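PDB 3GWB: peptidase M16 inactive domain family protein from Pseudomonas fluorescens, which is of uncertain function but belongs to the M16 metallopeptidase family and probably has, or derives from proteins with, hydrolase activity. Local coordinates for residues G282-S287 / A335-N340; N273-G278 / Q344-D349. All blocks are in the same frame, centred on the assembly; numbering follows the deposited sequence.

Following the chain from its N terminus, helix 266-277 comes first, and its last turn and the residue that follows, N273-G278, form the first half of interaction 2. The chain then turns into helix 284-292, whose start supplies G282-S287 to interaction 1. After strands 299-303 and 311-319, helix 323-340 returns with A335-N340 and closes the loop of interaction 1; helix 344-356 follows directly, and Q344-D349 closes the wider loop of interaction 2. Interaction 1 is thus nested inside interaction 2. The two are joined by a salt bridge, R284 NH2 to E346 OE1 at 2.7 Å, so two pairs of successive helices are tied together within the inactive-domain region.

Interaction 1 (G282-S287 / A335-N340)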
ATOM      1  N   GLY A 282       8.367  22.153 -10.111  1.00 28.13           N
ATOM      2  CA  GLY A 282       9.049  22.882 -11.168  1.00 27.11           C
ATOM      3  C   GLY A 282       8.692  22.530 -12.605  1.00 26.48           C
ATOM      4  O   GLY A 282       9.048  23.269 -13.526  1.00 26.61           O
ATOM      5  N   THR A 283       7.998  21.416 -12.810  1.00 23.77           N
ATOM      6  CA  THR A 283       7.618  20.997 -14.159  1.00 21.58           C
ATOM      7  C   THR A 283       6.750  22.051 -14.850  1.00 20.38           C
ATOM      8  O   THR A 283       6.125  22.881 -14.193  1.00 19.77           O
ATOM      9  CB  THR A 283       6.841  19.669 -14.134  1.00 20.34           C
ATOM     10  OG1 THR A 283       5.570  19.875 -13.511  1.00 17.41           O
ATOM     11  CG2 THR A 283       7.618  18.612 -13.358  1.00 19.82           C
ATOM     12  N   ARG A 284       6.712  22.006 -16.178  1.00 19.21           N
ATOM     13  CA  ARG A 284       5.931  22.957 -16.964  1.00 18.30           C
ATOM     14  C   ARG A 284       4.454  22.896 -16.571  1.00 16.81           C
ATOM     15  O   ARG A 284       3.825  23.922 -16.301  1.00 18.23           O
ATOM     16  CB  ARG A 284       6.093  22.641 -18.459  1.00 19.98           C
ATOM     17  CG  ARG A 284       5.668  23.751 -19.420  1.00 22.46           C
ATOM     18  CD  ARG A 284       6.560  25.000 -19.314  1.00 22.85           C
ATOM     19  NE  ARG A 284       7.905  24.849 -19.879  1.00 20.29           N
ATOM     20  CZ  ARG A 284       8.201  24.914 -21.176  1.00 21.34           C
ATOM     21  NH1 ARG A 284       7.249  25.121 -22.079  1.00 20.19           N
ATOM     22  NH2 ARG A 284       9.462  24.810 -21.570  1.00 20.39           N
ATOM     23  N   LEU A 285       3.907  21.686 -16.525  1.00 13.20           N
ATOM     24  CA  LEU A 285       2.506  21.495 -16.178  1.00 12.22           C
ATOM     25  C   LEU A 285       2.155  21.922 -14.746  1.00 12.09           C
ATOM     26  O   LEU A 285       1.152  22.592 -14.532  1.00  8.80           O
ATOM     27  CB  LEU A 285       2.101  20.037 -16.411  1.00 12.00           C
ATOM     28  CG  LEU A 285       1.953  19.599 -17.876  1.00 10.86           C
ATOM     29  CD1 LEU A 285       1.805  18.099 -17.942  1.00  9.96           C
ATOM     30  CD2 LEU A 285       0.737  20.278 -18.511  1.00 12.02           C
HETATM   31  N   MSE A 286       2.960  21.538 -13.765  1.00 14.49           N
HETATM   32  CA  MSE A 286       2.656  21.932 -12.385  1.00 17.06           C
HETATM   33  C   MSE A 286       2.806  23.434 -12.195  1.00 18.41           C
HETATM   34  O   MSE A 286       2.067  24.054 -11.430  1.00 21.05           O
HETATM   35  CB  MSE A 286       3.563  21.191 -11.401  1.00 16.41           C
HETATM   36  CG  MSE A 286       3.089  19.788 -11.082  1.00 16.09           C
HETATM   37 SE   MSE A 286       1.594  19.807 -10.080  1.00 10.38          SE
HETATM   38  CE  MSE A 286       2.330  19.646  -8.477  1.00 17.27           C
ATOM     39  N   SER A 287       3.763  24.021 -12.902  1.00 20.39           N
ATOM     40  CA  SER A 287       4.004  25.456 -12.811  1.00 23.08           C
ATOM     41  C   SER A 287       2.827  26.267 -13.355  1.00 23.17           C
ATOM     42  O   SER A 287       2.331  27.178 -12.694  1.00 23.72           O
ATOM     43  CB  SER A 287       5.276  25.817 -13.574  1.00 25.19           C
ATOM     44  OG  SER A 287       5.419  27.221 -13.677  1.00 29.55           O
ATOM     45  N   ALA A 335       1.154  21.869 -26.348  1.00 17.65           N
ATOM     46  CA  ALA A 335       1.479  22.318 -27.698  1.00 18.89           C
ATOM     47  C   ALA A 335       2.708  23.212 -27.658  1.00 18.14           C
ATOM     48  O   ALA A 335       3.637  23.041 -28.445  1.00 17.83           O
ATOM     49  CB  ALA A 335       0.303  23.070 -28.295  1.00 16.63           C
ATOM     50  N   GLU A 336       2.697  24.160 -26.724  1.00 20.07           N
ATOM     51  CA  GLU A 336       3.786  25.108 -26.539  1.00 21.26           C
ATOM     52  C   GLU A 336       5.097  24.392 -26.221  1.00 20.35           C
ATOM     53  O   GLU A 336       6.153  24.790 -26.702  1.00 20.44           O
ATOM     54  CB  GLU A 336       3.415  26.090 -25.418  1.00 24.27           C
ATOM     55  CG  GLU A 336       4.565  26.900 -24.827  1.00 29.76           C
ATOM     56  CD  GLU A 336       5.355  27.678 -25.861  1.00 34.27           C
ATOM     57  OE1 GLU A 336       4.735  28.320 -26.742  1.00 36.62           O
ATOM     58  OE2 GLU A 336       6.603  27.656 -25.779  1.00 36.48           O
ATOM     59  N   TYR A 337       5.030  23.333 -25.422  1.00 17.47           N
ATOM     60  CA  TYR A 337       6.231  22.578 -25.075  1.00 17.69           C
ATOM     61  C   TYR A 337       6.833  21.868 -26.293  1.00 18.09           C
ATOM     62  O   TYR A 337       8.044  21.912 -26.503  1.00 15.45           O
ATOM     63  CB  TYR A 337       5.924  21.536 -23.996  1.00 18.16           C
ATOM     64  CG  TYR A 337       7.161  20.843 -23.467  1.00 19.55           C
ATOM     65  CD1 TYR A 337       8.122  21.551 -22.747  1.00 20.37           C
ATOM     66  CD2 TYR A 337       7.378  19.483 -23.692  1.00 19.25           C
ATOM     67  CE1 TYR A 337       9.271  20.923 -22.260  1.00 20.71           C
ATOM     68  CE2 TYR A 337       8.530  18.841 -23.208  1.00 20.53           C
ATOM     69  CZ  TYR A 337       9.472  19.571 -22.492  1.00 21.16           C
ATOM     70  OH  TYR A 337      10.617  18.954 -22.005  1.00 19.21           O
ATOM     71  N   LEU A 338       5.994  21.200 -27.086  1.00 17.82           N
ATOM     72  CA  LEU A 338       6.487  20.492 -28.269  1.00 20.57           C
ATOM     73  C   LEU A 338       7.014  21.475 -29.300  1.00 21.91           C
ATOM     74  O   LEU A 338       7.968  21.182 -30.027  1.00 23.41           O
ATOM     75  CB  LEU A 338       5.378  19.653 -28.909  1.00 20.42           C
ATOM     76  CG  LEU A 338       4.878  18.426 -28.145  1.00 22.50           C
ATOM     77  CD1 LEU A 338       3.855  17.682 -29.002  1.00 21.23           C
ATOM     78  CD2 LEU A 338       6.053  17.510 -27.813  1.00 22.75           C
ATOM     79  N   LYS A 339       6.386  22.643 -29.349  1.00 21.70           N
ATOM     80  CA  LYS A 339       6.759  23.692 -30.285  1.00 23.59           C
ATOM     81  C   LYS A 339       8.120  24.324 -30.004  1.00 23.98           C
ATOM     82  O   LYS A 339       8.955  24.425 -30.900  1.00 22.32           O
ATOM     83  CB  LYS A 339       5.685  24.782 -30.290  1.00 24.78           C
ATOM     84  CG  LYS A 339       5.977  25.950 -31.222  1.00 29.41           C
ATOM     85  CD  LYS A 339       4.887  27.009 -31.129  1.00 31.68           C
ATOM     86  CE  LYS A 339       5.189  28.210 -32.013  1.00 32.80           C
ATOM     87  NZ  LYS A 339       5.261  27.841 -33.455  1.00 33.52           N
ATOM     88  N   ASN A 340       8.355  24.748 -28.764  1.00 24.03           N
ATOM     89  CA  ASN A 340       9.615  25.404 -28.439  1.00 24.28           C
ATOM     90  C   ASN A 340      10.631  24.579 -27.676  1.00 23.74           C
ATOM     91  O   ASN A 340      11.795  24.964 -27.581  1.00 22.73           O
ATOM     92  CB  ASN A 340       9.343  26.702 -27.681  1.00 25.37           C
ATOM     93  CG  ASN A 340       8.635  27.721 -28.539  1.00 28.86           C
ATOM     94  OD1 ASN A 340       8.987  27.906 -29.702  1.00 31.14           O
ATOM     95  ND2 ASN A 340       7.639  28.395 -27.974  1.00 28.38           N
TER
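R284 reaches across to the end of helix 323-340 and lays one face of its guanidinium over the edge of the Y337 ring. CZ of R284 lies 3.7 Å from CD1 of Y337, and that ring carbon sits off the middle of the guanidinium, toward its rim. The two planes stand 79° apart, so the ring presents its edge to the flat face of the guanidinium. Y337 reaches this place with CG anti to its own nitrogen (chi1 -173°), while the arginine chain, bent at chi2 and chi3, folds to bring its head over the tyrosine. At the edge of the guanidinium, NH1 of R284 comes within 4.2 Å of CG of E336. The E336 carboxylate is near but not in a salt bridge, OE2 lying 4.5 Å from NH1 of R284; ND2 of N340 is modelled very close to OE2 of E336, so that bond is doubtful in detail. The charge of R284 is met by E346, which pairs with NH2, and that nitrogen also gives a weak bond to G341 O. Y337 OH makes a weak hydrogen bond with G272 O, and the Y337 side chain also touches I275, L276 and M404. Farther back, T283 is the N-cap of helix 284-292: its OG1 accepts from M286 N at 3.1 Å with an N-H...O angle of 156°, fixing the first turn from which R284 projects. An N-capped helix start thus meets the C-terminal turn of another helix, within the helical layer beside the mixed sheet of this M16-family domain.

Interaction 2 (N273-G278 / Q344-D349); sequences NQILGG and QKELDD
I275 and E346 mark the closest approach of the two backbones, their CA atoms 6.4 Å apart where the last turn of helix 266-277 passes the first turn of helix 344-356. I275 O probably accepts a hydrogen bond from R284 N, which ties this end of the helix to the start of the next one. Across the gap, CG2 of I275 rests 3.6 Å from CB of E346 and equally close to its CD, so the methyl lies along the glutamate chain. The E346 chain, extended beyond CG, places one face of its carboxylate over this methyl; OE1 then meets R284 in a salt bridge and accepts from T343 N. The other branch of I275 points CD1 at the helix backbone, 3.9 Å from CA of L347, with CD1 of L347 a looser 4.5 Å from the same methyl. An alanine in place of I275 would probably open a gap beside L347 and leave the E346 chain without the methyl it lies against. CB of L347 points away from I275, and its side chain touches V397 and V400 of helix 397-407. I275 of one helix thus packs with its two branches against E346 and L347 of the other, a helix-helix packing contact inside the alpha/beta M16-family domain.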
ATOM      1  N   ASN A 273      10.001  14.334 -20.764  1.00 13.20           N
ATOM      2  CA  ASN A 273       8.788  14.139 -19.985  1.00 14.72           C
ATOM      3  C   ASN A 273       8.977  14.645 -18.572  1.00 14.40           C
ATOM      4  O   ASN A 273       8.059  15.202 -17.983  1.00 13.51           O
ATOM      5  CB  ASN A 273       8.389  12.666 -19.928  1.00 13.58           C
ATOM      6  CG  ASN A 273       7.178  12.442 -19.057  1.00 17.00           C
ATOM      7  OD1 ASN A 273       7.292  12.050 -17.892  1.00 18.78           O
ATOM      8  ND2 ASN A 273       6.006  12.723 -19.605  1.00 16.75           N
ATOM      9  N   GLN A 274      10.166  14.435 -18.024  1.00 15.75           N
ATOM     10  CA  GLN A 274      10.463  14.890 -16.670  1.00 17.57           C
ATOM     11  C   GLN A 274      10.213  16.392 -16.556  1.00 16.11           C
ATOM     12  O   GLN A 274       9.584  16.853 -15.604  1.00 15.44           O
ATOM     13  CB  GLN A 274      11.920  14.571 -16.308  1.00 21.42           C
ATOM     14  CG  GLN A 274      12.196  13.089 -16.054  1.00 29.27           C
ATOM     15  CD  GLN A 274      13.681  12.785 -15.860  1.00 32.04           C
ATOM     16  OE1 GLN A 274      14.381  13.494 -15.136  1.00 35.07           O
ATOM     17  NE2 GLN A 274      14.162  11.719 -16.503  1.00 34.04           N
ATOM     18  N   ILE A 275      10.697  17.144 -17.541  1.00 14.97           N
ATOM     19  CA  ILE A 275      10.542  18.599 -17.570  1.00 15.29           C
ATOM     20  C   ILE A 275       9.083  19.025 -17.754  1.00 15.31           C
ATOM     21  O   ILE A 275       8.627  20.023 -17.185  1.00 16.24           O
ATOM     22  CB  ILE A 275      11.386  19.212 -18.716  1.00 16.43           C
ATOM     23  CG1 ILE A 275      12.873  18.910 -18.486  1.00 13.21           C
ATOM     24  CG2 ILE A 275      11.130  20.715 -18.812  1.00 15.05           C
ATOM     25  CD1 ILE A 275      13.767  19.244 -19.678  1.00 15.35           C
ATOM     26  N   LEU A 276       8.353  18.262 -18.557  1.00 14.29           N
ATOM     27  CA  LEU A 276       6.952  18.557 -18.831  1.00 14.73           C
ATOM     28  C   LEU A 276       6.000  18.246 -17.677  1.00 13.03           C
ATOM     29  O   LEU A 276       5.196  19.092 -17.293  1.00  9.89           O
ATOM     30  CB  LEU A 276       6.497  17.788 -20.074  1.00 12.53           C
ATOM     31  CG  LEU A 276       5.006  17.798 -20.422  1.00 15.28           C
ATOM     32  CD1 LEU A 276       4.537  19.206 -20.714  1.00 15.90           C
ATOM     33  CD2 LEU A 276       4.774  16.904 -21.643  1.00 16.26           C
ATOM     34  N   GLY A 277       6.080  17.029 -17.143  1.00 14.62           N
ATOM     35  CA  GLY A 277       5.189  16.645 -16.062  1.00 16.47           C
ATOM     36  C   GLY A 277       5.697  15.560 -15.128  1.00 18.65           C
ATOM     37  O   GLY A 277       4.922  14.724 -14.666  1.00 18.03           O
ATOM     38  N   GLY A 278       6.994  15.562 -14.848  1.00 20.43           N
ATOM     39  CA  GLY A 278       7.546  14.570 -13.942  1.00 22.91           C
ATOM     40  C   GLY A 278       7.221  14.978 -12.514  1.00 24.87           C
ATOM     41  O   GLY A 278       6.229  15.670 -12.274  1.00 24.65           O
ATOM     42  N   GLN A 344      17.148  25.973 -21.369  1.00 24.25           N
ATOM     43  CA  GLN A 344      18.416  25.483 -20.826  1.00 23.98           C
ATOM     44  C   GLN A 344      18.291  25.231 -19.336  1.00 23.80           C
ATOM     45  O   GLN A 344      18.772  24.221 -18.829  1.00 24.13           O
ATOM     46  CB  GLN A 344      19.541  26.500 -21.039  1.00 25.59           C
ATOM     47  CG  GLN A 344      20.387  26.263 -22.266  1.00 28.78           C
ATOM     48  CD  GLN A 344      20.891  24.836 -22.363  1.00 29.49           C
ATOM     49  OE1 GLN A 344      21.480  24.299 -21.424  1.00 29.72           O
ATOM     50  NE2 GLN A 344      20.666  24.217 -23.510  1.00 32.80           N
ATOM     51  N   LYS A 345      17.653  26.160 -18.635  1.00 21.93           N
ATOM     52  CA  LYS A 345      17.478  26.026 -17.198  1.00 22.66           C
ATOM     53  C   LYS A 345      16.761  24.724 -16.868  1.00 22.24           C
ATOM     54  O   LYS A 345      17.237  23.943 -16.042  1.00 24.15           O
ATOM     55  CB  LYS A 345      16.686  27.210 -16.641  1.00 24.85           C
ATOM     56  CG  LYS A 345      16.391  27.098 -15.149  1.00 27.38           C
ATOM     57  CD  LYS A 345      15.670  28.328 -14.611  1.00 31.66           C
ATOM     58  CE  LYS A 345      14.304  28.522 -15.264  1.00 34.24           C
ATOM     59  NZ  LYS A 345      13.384  27.361 -15.043  1.00 37.34           N
ATOM     60  N   GLU A 346      15.621  24.492 -17.520  1.00 20.43           N
ATOM     61  CA  GLU A 346      14.838  23.279 -17.293  1.00 19.71           C
ATOM     62  C   GLU A 346      15.647  22.024 -17.555  1.00 19.41           C
ATOM     63  O   GLU A 346      15.556  21.054 -16.805  1.00 17.80           O
ATOM     64  CB  GLU A 346      13.598  23.254 -18.191  1.00 19.57           C
ATOM     65  CG  GLU A 346      12.636  24.397 -17.950  1.00 22.50           C
ATOM     66  CD  GLU A 346      11.411  24.327 -18.844  1.00 23.64           C
ATOM     67  OE1 GLU A 346      11.586  24.196 -20.074  1.00 24.34           O
ATOM     68  OE2 GLU A 346      10.275  24.414 -18.318  1.00 22.15           O
ATOM     69  N   LEU A 347      16.429  22.039 -18.628  1.00 19.33           N
ATOM     70  CA  LEU A 347      17.246  20.891 -18.991  1.00 21.60           C
ATOM     71  C   LEU A 347      18.308  20.599 -17.929  1.00 21.99           C
ATOM     72  O   LEU A 347      18.497  19.447 -17.537  1.00 22.14           O
ATOM     73  CB  LEU A 347      17.919  21.125 -20.344  1.00 21.67           C
ATOM     74  CG  LEU A 347      18.773  19.978 -20.886  1.00 22.14           C
ATOM     75  CD1 LEU A 347      17.865  18.923 -21.498  1.00 23.86           C
ATOM     76  CD2 LEU A 347      19.744  20.502 -21.935  1.00 23.61           C
ATOM     77  N   ASP A 348      18.994  21.637 -17.459  1.00 23.06           N
ATOM     78  CA  ASP A 348      20.032  21.453 -16.448  1.00 25.89           C
ATOM     79  C   ASP A 348      19.460  20.961 -15.127  1.00 24.97           C
ATOM     80  O   ASP A 348      19.990  20.030 -14.519  1.00 25.67           O
ATOM     81  CB  ASP A 348      20.809  22.752 -16.235  1.00 28.79           C
ATOM     82  CG  ASP A 348      21.729  23.071 -17.396  1.00 32.89           C
ATOM     83  OD1 ASP A 348      22.434  22.145 -17.859  1.00 34.66           O
ATOM     84  OD2 ASP A 348      21.753  24.241 -17.840  1.00 35.01           O
ATOM     85  N   ASP A 349      18.378  21.592 -14.686  1.00 25.56           N
ATOM     86  CA  ASP A 349      17.713  21.199 -13.451  1.00 26.43           C
ATOM     87  C   ASP A 349      17.297  19.729 -13.538  1.00 27.35           C
ATOM     88  O   ASP A 349      17.525  18.954 -12.607  1.00 28.33           O
ATOM     89  CB  ASP A 349      16.480  22.078 -13.221  1.00 29.25           C
ATOM     90  CG  ASP A 349      16.843  23.512 -12.852  1.00 33.97           C
ATOM     91  OD1 ASP A 349      17.910  23.997 -13.298  1.00 34.61           O
ATOM     92  OD2 ASP A 349      16.052  24.157 -12.127  1.00 34.37           O
TER